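PDB 2I14: nicotinate-nucleotide pyrophosphorylase, which probably makes nicotinate ribonucleotide from nicotinate and phosphoribosyl pyrophosphate, with ATP hydrolysis, for NAD biosynthesis. Local coordinates for residues 27-32 / 104-109. Residues are numbered along the deposited sequence; the frame is centred on the assembly and turned at random.
Sequences YFLRTK and FGIYET. With PCP (1-alpha-pyrophosphoryl-2-alpha,3-alpha-dihydroxy-4-beta-cyclopentane-methanol-5-phosphate), chain L.
Phe28 of helix 26-37 packs on residues 105-109, the turn that leads from helix 101-104 into helix 108-131. Both segments belong to the N-terminal domain of the quinolinate phosphoribosyltransferase family. Gly105 comes first: its carbonyl O lies over one face of the Phe28 ring, 3.8 Å from CG. CG of Phe28 is anti to its own carbonyl carbon (chi1 -87°), which places it near that oxygen. CE2 of Tyr27 sits over the centre of the opposite face. The end of the Ile106 side chain reaches Lys32, one turn further along helix 26-37: CD1 meets CD of Lys32, and the two side chains cross at about a right angle. CG2 of Ile106 reaches CD2 of Leu29 more loosely, at 4.4 Å. Glu108 opens helix 108-131, with CD 3.4 Å from Phe28 CZ and its carboxylate plane tilted 35° from the ring. Its OE2 is held by the hydroxyl of Tyr101. An alanine in place of Phe28 would probably leave a gap between Tyr27 and Gly105 and let the Tyr27 ring shift. The Tyr27 hydroxyl donates a 2.7 Å hydrogen bond to PCP O2B; Tyr27 also packs on Pro183 of the second subunit. Thr109 closes the contact, its OG1 bonded to Asp25 N and lying in the plane of the Phe28 ring, 3.7 Å from CD1.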
# COMPACT_ATOMS: atom_id res chain seq x y z
N TYR A 27 -18.76 -3.64 -40.14
CA TYR A 27 -17.56 -3.24 -40.85
C TYR A 27 -16.78 -4.40 -41.50
O TYR A 27 -15.80 -4.18 -42.22
CB TYR A 27 -16.65 -2.41 -39.94
CG TYR A 27 -15.79 -3.18 -38.97
CD1 TYR A 27 -14.51 -2.73 -38.66
CD2 TYR A 27 -16.26 -4.33 -38.34
CE1 TYR A 27 -13.71 -3.40 -37.74
CE2 TYR A 27 -15.46 -5.01 -37.41
CZ TYR A 27 -14.19 -4.54 -37.12
OH TYR A 27 -13.40 -5.17 -36.20
N PHE A 28 -17.24 -5.63 -41.27
CA PHE A 28 -16.60 -6.78 -41.90
C PHE A 28 -17.33 -7.05 -43.22
O PHE A 28 -16.71 -7.48 -44.21
CB PHE A 28 -16.67 -8.00 -40.96
CG PHE A 28 -15.52 -8.07 -39.98
CD1 PHE A 28 -15.70 -8.64 -38.71
CD2 PHE A 28 -14.27 -7.58 -40.31
CE1 PHE A 28 -14.65 -8.71 -37.80
CE2 PHE A 28 -13.20 -7.64 -39.41
CZ PHE A 28 -13.39 -8.21 -38.15
N LEU A 29 -18.63 -6.79 -43.22
CA LEU A 29 -19.47 -6.95 -44.41
C LEU A 29 -18.98 -5.94 -45.42
O LEU A 29 -18.72 -6.26 -46.58
CB LEU A 29 -20.93 -6.67 -44.08
CG LEU A 29 -21.78 -7.88 -43.72
CD1 LEU A 29 -23.19 -7.45 -43.34
CD2 LEU A 29 -21.81 -8.82 -44.92
N ARG A 30 -18.86 -4.69 -44.95
CA ARG A 30 -18.40 -3.61 -45.79
C ARG A 30 -17.02 -3.93 -46.32
O ARG A 30 -16.66 -3.50 -47.42
CB ARG A 30 -18.41 -2.31 -44.99
CG ARG A 30 -19.82 -1.89 -44.63
CD ARG A 30 -19.88 -0.73 -43.69
NE ARG A 30 -21.26 -0.44 -43.32
CZ ARG A 30 -21.63 0.39 -42.34
NH1 ARG A 30 -20.71 1.02 -41.61
NH2 ARG A 30 -22.92 0.58 -42.08
N THR A 31 -16.24 -4.70 -45.56
CA THR A 31 -14.91 -5.08 -46.03
C THR A 31 -15.02 -6.07 -47.18
O THR A 31 -14.20 -6.07 -48.10
CB THR A 31 -14.08 -5.72 -44.91
OG1 THR A 31 -13.74 -4.71 -43.96
CG2 THR A 31 -12.81 -6.35 -45.47
N LYS A 32 -16.05 -6.91 -47.14
CA LYS A 32 -16.23 -7.87 -48.23
C LYS A 32 -16.66 -7.09 -49.47
O LYS A 32 -16.22 -7.41 -50.57
CB LYS A 32 -17.27 -8.93 -47.87
CG LYS A 32 -17.12 -10.19 -48.72
CD LYS A 32 -17.78 -11.42 -48.10
CE LYS A 32 -19.23 -11.60 -48.53
NZ LYS A 32 -20.08 -10.47 -48.08
N PHE A 104 -13.72 -15.81 -45.79
CA PHE A 104 -13.93 -16.08 -44.36
C PHE A 104 -13.94 -14.87 -43.41
O PHE A 104 -14.47 -14.96 -42.31
CB PHE A 104 -12.87 -17.06 -43.88
CG PHE A 104 -11.48 -16.50 -43.88
CD1 PHE A 104 -10.98 -15.85 -42.75
CD2 PHE A 104 -10.67 -16.60 -45.00
CE1 PHE A 104 -9.69 -15.32 -42.74
CE2 PHE A 104 -9.38 -16.08 -45.00
CZ PHE A 104 -8.89 -15.43 -43.87
N GLY A 105 -13.34 -13.76 -43.83
CA GLY A 105 -13.28 -12.57 -42.98
C GLY A 105 -14.56 -12.19 -42.26
O GLY A 105 -14.53 -11.51 -41.23
N ILE A 106 -15.69 -12.64 -42.78
CA ILE A 106 -16.97 -12.34 -42.18
C ILE A 106 -17.28 -13.33 -41.07
O ILE A 106 -18.42 -13.42 -40.62
CB ILE A 106 -18.10 -12.42 -43.23
CG1 ILE A 106 -17.64 -11.80 -44.55
CG2 ILE A 106 -19.32 -11.68 -42.72
CD1 ILE A 106 -16.63 -12.65 -45.33
N TYR A 107 -16.27 -14.08 -40.64
CA TYR A 107 -16.48 -15.08 -39.59
C TYR A 107 -15.64 -14.85 -38.34
O TYR A 107 -15.54 -15.74 -37.49
CB TYR A 107 -16.24 -16.49 -40.13
CG TYR A 107 -17.36 -16.96 -41.02
CD1 TYR A 107 -17.27 -16.86 -42.41
CD2 TYR A 107 -18.54 -17.46 -40.47
CE1 TYR A 107 -18.33 -17.22 -43.23
CE2 TYR A 107 -19.62 -17.82 -41.28
CZ TYR A 107 -19.51 -17.70 -42.66
OH TYR A 107 -20.58 -18.05 -43.47
N GLU A 108 -15.05 -13.67 -38.22
CA GLU A 108 -14.24 -13.38 -37.06
C GLU A 108 -15.13 -13.29 -35.83
O GLU A 108 -14.95 -14.02 -34.86
CB GLU A 108 -13.51 -12.05 -37.23
CG GLU A 108 -12.47 -12.09 -38.32
CD GLU A 108 -11.43 -10.99 -38.16
OE1 GLU A 108 -11.05 -10.71 -37.00
OE2 GLU A 108 -10.97 -10.43 -39.19
N THR A 109 -16.10 -12.39 -35.89
CA THR A 109 -17.01 -12.17 -34.78
C THR A 109 -17.53 -13.47 -34.15
O THR A 109 -17.76 -13.56 -32.93
CB THR A 109 -18.18 -11.33 -35.24
OG1 THR A 109 -17.68 -10.22 -35.99
CG2 THR A 109 -18.98 -10.83 -34.05
C1 PCP L . -10.91 -4.23 -31.30
C2 PCP L . -12.31 -4.87 -31.33
C3 PCP L . -13.29 -3.67 -31.20
C4 PCP L . -12.56 -2.67 -30.28
C5 PCP L . -11.13 -2.91 -30.64
CP PCP L . -12.85 -2.84 -28.75
O1 PCP L . -10.42 -3.90 -32.71
O2 PCP L . -12.54 -5.58 -32.55
O3 PCP L . -13.55 -3.02 -32.46
OP PCP L . -12.48 -4.14 -28.18
P PCP L . -11.84 -4.30 -26.69
O1P PCP L . -12.54 -5.44 -26.05
O2P PCP L . -12.10 -3.02 -25.96
O3P PCP L . -10.40 -4.58 -26.90
PA PCP L . -9.00 -3.27 -33.05
O1A PCP L . -7.96 -4.16 -32.39
O2A PCP L . -9.00 -1.88 -32.45
O3A PCP L . -8.97 -3.30 -34.61
PB PCP L . -9.46 -4.24 -35.74
O1B PCP L . -8.93 -3.84 -37.08
O2B PCP L . -10.91 -4.23 -35.85
O3B PCP L . -9.05 -5.66 -35.51